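Local coordinates for glycosyl hydrolase family 2, TIM barrel domain protein (Faecalibacterium prausnitzii A2-165, PDB 6ED2) that probably hydrolyses beta-D-glucuronides as a beta-glucuronidase of glycosyl hydrolase family 2, releasing glucuronic acid, at residues 600-605 with 610-615. Numbering follows the deposited sequence.
Sequences GIFTRQ and DAAYLF
I601 lies against helix 610-621, where A611, A612 and F615 receive its two branches. Branching at CB suits isoleucine to this place, since one methyl can rest on the helix backbone while the longer arm reaches further along. I601 CG2, anti to the backbone N, settles 3.5 Å from A612 CA and 3.8 Å from A612 CB. The other branch runs through CG1, which stands beside the backbone N (chi1 -60°), to CD1; this tip of I601 lies 4.0 Å from A611 CB and 3.6 Å from F615 CE2, the two side chains of I601 and F615 crossing at about a right angle. The flat F615 ring offers CD1 a broad apolar surface, and the small methyls of the two alanines let the loop come close. F602 CE1 approaches A612 CB obliquely at 4.1 Å. I347 of helix 334-347 and V579 of strand 574-580 also pack on I601 and F615, joining the contact to the TIM-barrel wall. Were I601 cut back to an alanine, the A611 methyl and F615 CE2 would probably lose the partner they share, and A612 the methyl resting on it. Backbone hydrogen bonding ties I601 to K609, but between the two segments the side chains meet through apolar packing alone.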
ATOM      1  N   GLY A 600     -11.073   8.538  -7.435  1.00 26.10           N
ATOM      2  CA  GLY A 600     -10.341   8.722  -8.675  1.00 26.35           C
ATOM      3  C   GLY A 600     -10.375   7.470  -9.539  1.00 27.01           C
ATOM      4  O   GLY A 600     -10.315   6.342  -9.042  1.00 25.01           O
ATOM      5  N   ILE A 601     -10.514   7.679 -10.847  1.00 25.48           N
ATOM      6  CA  ILE A 601     -10.243   6.603 -11.791  1.00 24.80           C
ATOM      7  C   ILE A 601      -8.728   6.409 -11.936  1.00 29.08           C
ATOM      8  O   ILE A 601      -8.254   5.286 -12.191  1.00 26.58           O
ATOM      9  CB  ILE A 601     -10.926   6.917 -13.134  1.00 28.09           C
ATOM     10  CG1 ILE A 601     -12.447   7.045 -12.939  1.00 29.27           C
ATOM     11  CG2 ILE A 601     -10.618   5.835 -14.181  1.00 20.35           C
ATOM     12  CD1 ILE A 601     -13.078   5.856 -12.170  1.00 22.36           C
ATOM     13  N   PHE A 602      -7.958   7.486 -11.768  1.00 26.14           N
ATOM     14  CA  PHE A 602      -6.509   7.453 -11.639  1.00 25.47           C
ATOM     15  C   PHE A 602      -6.125   7.916 -10.244  1.00 28.79           C
ATOM     16  O   PHE A 602      -6.896   8.614  -9.572  1.00 24.21           O
ATOM     17  CB  PHE A 602      -5.839   8.340 -12.693  1.00 21.79           C
ATOM     18  CG  PHE A 602      -6.221   7.978 -14.100  1.00 26.06           C
ATOM     19  CD1 PHE A 602      -5.451   7.074 -14.829  1.00 26.60           C
ATOM     20  CD2 PHE A 602      -7.357   8.519 -14.684  1.00 24.70           C
ATOM     21  CE1 PHE A 602      -5.795   6.719 -16.109  1.00 25.77           C
ATOM     22  CE2 PHE A 602      -7.724   8.171 -15.975  1.00 27.58           C
ATOM     23  CZ  PHE A 602      -6.946   7.264 -16.692  1.00 27.78           C
ATOM     24  N   THR A 603      -4.928   7.503  -9.805  1.00 22.49           N
ATOM     25  CA  THR A 603      -4.387   8.039  -8.565  1.00 21.48           C
ATOM     26  C   THR A 603      -4.057   9.524  -8.745  1.00 22.78           C
ATOM     27  O   THR A 603      -4.000  10.048  -9.858  1.00 20.56           O
ATOM     28  CB  THR A 603      -3.113   7.296  -8.155  1.00 26.10           C
ATOM     29  OG1 THR A 603      -2.094   7.571  -9.126  1.00 23.11           O
ATOM     30  CG2 THR A 603      -3.342   5.779  -8.059  1.00 22.19           C
ATOM     31  N   ARG A 604      -3.800  10.196  -7.627  1.00 22.31           N
ATOM     32  CA  ARG A 604      -3.413  11.597  -7.681  1.00 24.12           C
ATOM     33  C   ARG A 604      -2.074  11.787  -8.395  1.00 30.78           C
ATOM     34  O   ARG A 604      -1.805  12.870  -8.931  1.00 28.23           O
ATOM     35  CB  ARG A 604      -3.360  12.162  -6.258  1.00 22.36           C
ATOM     36  CG  ARG A 604      -3.393  13.678  -6.201  1.00 24.58           C
ATOM     37  CD  ARG A 604      -3.228  14.174  -4.787  1.00 25.38           C
ATOM     38  NE  ARG A 604      -3.740  15.532  -4.617  1.00 26.20           N
ATOM     39  CZ  ARG A 604      -3.363  16.357  -3.650  1.00 25.78           C
ATOM     40  NH1 ARG A 604      -2.433  15.973  -2.781  1.00 26.65           N
ATOM     41  NH2 ARG A 604      -3.920  17.560  -3.545  1.00 22.94           N
ATOM     42  N   GLN A 605      -1.217  10.761  -8.388  1.00 23.28           N
ATOM     43  CA  GLN A 605       0.051  10.742  -9.106  1.00 25.84           C
ATOM     44  C   GLN A 605      -0.122  10.343 -10.565  1.00 28.30           C
ATOM     45  O   GLN A 605       0.873  10.130 -11.272  1.00 25.43           O
ATOM     46  CB  GLN A 605       1.026   9.784  -8.409  1.00 24.42           C
ATOM     47  CG  GLN A 605       1.342  10.196  -6.967  1.00 29.26           C
ATOM     48  CD  GLN A 605       0.202   9.924  -5.973  1.00 28.08           C
ATOM     49  OE1 GLN A 605      -0.517   8.933  -6.099  1.00 28.83           O
ATOM     50  NE2 GLN A 605       0.036  10.816  -4.985  1.00 23.11           N
ATOM     51  N   ASP A 610      -7.700   0.101 -11.088  1.00 27.17           N
ATOM     52  CA  ASP A 610      -8.296  -0.985 -11.860  1.00 28.56           C
ATOM     53  C   ASP A 610      -9.507  -0.488 -12.667  1.00 26.40           C
ATOM     54  O   ASP A 610      -9.714  -0.919 -13.811  1.00 27.84           O
ATOM     55  CB  ASP A 610      -8.629  -2.179 -10.919  1.00 29.96           C
ATOM     56  CG  ASP A 610      -7.337  -2.899 -10.326  1.00 37.43           C
ATOM     57  OD1 ASP A 610      -6.223  -2.808 -10.892  1.00 37.74           O
ATOM     58  OD2 ASP A 610      -7.407  -3.608  -9.288  1.00 41.12           O
ATOM     59  N   ALA A 611     -10.279   0.470 -12.131  1.00 23.66           N
ATOM     60  CA  ALA A 611     -11.447   0.970 -12.857  1.00 25.49           C
ATOM     61  C   ALA A 611     -11.087   1.659 -14.175  1.00 29.89           C
ATOM     62  O   ALA A 611     -11.930   1.713 -15.079  1.00 24.17           O
ATOM     63  CB  ALA A 611     -12.244   1.936 -11.978  1.00 24.68           C
ATOM     64  N   ALA A 612      -9.862   2.189 -14.309  1.00 25.76           N
ATOM     65  CA  ALA A 612      -9.470   2.800 -15.576  1.00 27.52           C
ATOM     66  C   ALA A 612      -9.542   1.806 -16.722  1.00 27.19           C
ATOM     67  O   ALA A 612      -9.844   2.196 -17.853  1.00 28.36           O
ATOM     68  CB  ALA A 612      -8.062   3.395 -15.485  1.00 24.70           C
ATOM     69  N   TYR A 613      -9.283   0.523 -16.453  1.00 26.98           N
ATOM     70  CA  TYR A 613      -9.338  -0.493 -17.506  1.00 27.54           C
ATOM     71  C   TYR A 613     -10.776  -0.877 -17.856  1.00 27.46           C
ATOM     72  O   TYR A 613     -11.083  -1.134 -19.031  1.00 26.91           O
ATOM     73  CB  TYR A 613      -8.499  -1.708 -17.078  1.00 24.13           C
ATOM     74  CG  TYR A 613      -7.028  -1.331 -17.061  1.00 29.65           C
ATOM     75  CD1 TYR A 613      -6.283  -1.283 -18.250  1.00 25.99           C
ATOM     76  CD2 TYR A 613      -6.402  -0.949 -15.882  1.00 25.66           C
ATOM     77  CE1 TYR A 613      -4.948  -0.892 -18.250  1.00 28.70           C
ATOM     78  CE2 TYR A 613      -5.075  -0.551 -15.871  1.00 28.69           C
ATOM     79  CZ  TYR A 613      -4.353  -0.531 -17.052  1.00 29.94           C
ATOM     80  OH  TYR A 613      -3.033  -0.139 -17.029  1.00 29.58           O
ATOM     81  N   LEU A 614     -11.679  -0.882 -16.873  1.00 28.02           N
ATOM     82  CA  LEU A 614     -13.092  -1.050 -17.195  1.00 28.57           C
ATOM     83  C   LEU A 614     -13.567   0.065 -18.126  1.00 28.09           C
ATOM     84  O   LEU A 614     -14.184  -0.200 -19.165  1.00 26.63           O
ATOM     85  CB  LEU A 614     -13.918  -1.098 -15.911  1.00 29.69           C
ATOM     86  CG  LEU A 614     -15.432  -1.343 -15.994  1.00 29.70           C
ATOM     87  CD1 LEU A 614     -15.945  -1.889 -14.661  1.00 29.45           C
ATOM     88  CD2 LEU A 614     -16.165  -0.053 -16.334  1.00 30.16           C
ATOM     89  N   PHE A 615     -13.248   1.320 -17.792  1.00 22.52           N
ATOM     90  CA  PHE A 615     -13.741   2.428 -18.602  1.00 25.51           C
ATOM     91  C   PHE A 615     -13.091   2.442 -19.974  1.00 31.39           C
ATOM     92  O   PHE A 615     -13.751   2.761 -20.968  1.00 29.22           O
ATOM     93  CB  PHE A 615     -13.510   3.761 -17.895  1.00 27.43           C
ATOM     94  CG  PHE A 615     -14.601   4.131 -16.931  1.00 24.38           C
ATOM     95  CD1 PHE A 615     -15.880   4.437 -17.391  1.00 25.50           C
ATOM     96  CD2 PHE A 615     -14.356   4.157 -15.560  1.00 23.82           C
ATOM     97  CE1 PHE A 615     -16.900   4.779 -16.494  1.00 24.85           C
ATOM     98  CE2 PHE A 615     -15.374   4.502 -14.651  1.00 26.56           C
ATOM     99  CZ  PHE A 615     -16.640   4.805 -15.125  1.00 25.36           C
TER